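Local coordinates for esterase (Rhizomucor miehei, PDB 4WY5) that hydrolyses carboxylic ester bonds as an esterase of the alpha/beta hydrolase fold, at the interface of chains A and B. Coordinates in Å, arbitrary orientation; residue numbers count along the deposited sequence, not the author numbering. Chains: chain A/B, Esterase.

The interface of chains A and B. Residues chain A 281-282, 317; chain B 302, 305.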
ATOM      1  N   ASP A 281      11.647  -5.110 -10.697  1.00 29.29           N
ATOM      2  CA  ASP A 281      10.671  -5.393  -9.643  1.00 29.22           C
ATOM      3  C   ASP A 281      10.008  -4.115  -9.101  1.00 26.54           C
ATOM      4  O   ASP A 281      10.674  -3.292  -8.479  1.00 29.03           O
ATOM      5  CB  ASP A 281      11.350  -6.138  -8.493  1.00 29.18           C
ATOM      6  CG  ASP A 281      11.266  -7.653  -8.641  1.00 39.55           C
ATOM      7  OD1 ASP A 281      10.833  -8.138  -9.711  1.00 36.91           O
ATOM      8  OD2 ASP A 281      11.634  -8.360  -7.679  1.00 45.38           O
ATOM      9  N   VAL A 282       8.699  -3.969  -9.314  1.00 25.27           N
ATOM     10  CA  VAL A 282       7.965  -2.759  -8.912  1.00 22.17           C
ATOM     11  C   VAL A 282       6.683  -3.067  -8.124  1.00 21.60           C
ATOM     12  O   VAL A 282       5.843  -3.852  -8.576  1.00 23.23           O
ATOM     13  CB  VAL A 282       7.574  -1.901 -10.145  1.00 25.45           C
ATOM     14  CG1 VAL A 282       6.823  -0.636  -9.722  1.00 21.06           C
ATOM     15  CG2 VAL A 282       8.804  -1.540 -10.930  1.00 25.08           C
ATOM     16  N   ASP A 317      12.318  -5.855   4.656  1.00 26.76           N
ATOM     17  CA  ASP A 317      12.303  -7.011   3.746  1.00 28.92           C
ATOM     18  C   ASP A 317      13.550  -7.044   2.848  1.00 30.48           C
ATOM     19  O   ASP A 317      14.154  -8.102   2.640  1.00 33.11           O
ATOM     20  CB  ASP A 317      11.024  -6.990   2.894  1.00 33.78           C
ATOM     21  CG  ASP A 317      10.892  -8.211   1.980  1.00 39.37           C
ATOM     22  OD1 ASP A 317      10.245  -9.212   2.371  1.00 37.14           O
ATOM     23  OD2 ASP A 317      11.426  -8.157   0.848  1.00 36.11           O
TER
ATOM     24  N   PRO B 302       5.870  -9.157  -7.406  1.00 23.57           N
ATOM     25  CA  PRO B 302       6.165  -8.044  -6.491  1.00 25.69           C
ATOM     26  C   PRO B 302       4.921  -7.568  -5.737  1.00 24.02           C
ATOM     27  O   PRO B 302       5.050  -7.041  -4.623  1.00 23.21           O
ATOM     28  CB  PRO B 302       6.705  -6.954  -7.422  1.00 25.24           C
ATOM     29  CG  PRO B 302       7.244  -7.705  -8.612  1.00 21.82           C
ATOM     30  CD  PRO B 302       6.383  -8.911  -8.771  1.00 19.87           C
ATOM     31  N   ARG B 305       4.062 -10.096  -2.668  1.00 20.73           N
ATOM     32  CA  ARG B 305       4.952  -9.817  -1.540  1.00 22.65           C
ATOM     33  C   ARG B 305       4.594  -8.503  -0.827  1.00 19.85           C
ATOM     34  O   ARG B 305       4.519  -8.454   0.401  1.00 20.91           O
ATOM     35  CB  ARG B 305       6.406  -9.794  -2.031  1.00 21.65           C
ATOM     36  CG  ARG B 305       7.469  -9.725  -0.928  1.00 30.92           C
ATOM     37  CD  ARG B 305       8.888  -9.944  -1.506  1.00 39.81           C
ATOM     38  NE  ARG B 305       9.191  -9.010  -2.596  1.00 38.23           N
ATOM     39  CZ  ARG B 305       9.216  -9.352  -3.887  1.00 40.42           C
ATOM     40  NH1 ARG B 305       8.956 -10.613  -4.248  1.00 35.98           N
ATOM     41  NH2 ARG B 305       9.491  -8.437  -4.820  1.00 27.31           N
TER
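B:Pro302 presents its ring to the junction where the loop residue A:Asp281 leads into strand 282-287 at A:Val282, and forms the apolar centre of this patch. Its CG lies 4.0 Å from CG, the carboxylate carbon of A:Asp281, and the ring and the acidic side chain cross at about a right angle. The neighbouring ring carbon CB faces the backbone of A:Val282, 3.4 Å from the carbonyl O, whereas the valine's branched side chain points away from chain B. The proline thus touches chain A through two adjacent ring carbons, one against the acid and one against the start of strand 282-287, while it opens helix 302-320 of its own chain.

One turn further along that helix, B:Arg305 carries the contact to the polar rim. Its CG is anti to the backbone N (chi1 -171°), and a bend at chi3 turns the guanidinium back toward A:Asp281. There NH2, a terminal nitrogen, makes a salt bridge of 3.6 Å with the carboxylate OD2. The guanidinium and carboxylate planes are 28° apart, and at this separation the link is a loose ion pair. The other carboxylate oxygen, OD1, stands 3.8 Å from CG of B:Pro302, so the acid spans proline and arginine.

On the far side of the arginine, A:Asp317 approaches from helix 302-319, near that helix's C-terminal end. Its OD2 is 3.9 Å from CD, the last methylene of B:Arg305, and 4.2 Å from NE. The charged atoms do not touch, but the opposite charges probably add a longer-range attraction. B:Arg305 therefore reaches between two acids of chain A that come from separate parts of the fold.

Two-fold symmetry repeats this patch with the chains exchanged. Joining the corresponding helices and the start of strand 282-287, the pair of patches would help hold two esterase subunits together if the deposited dimer also forms in solution.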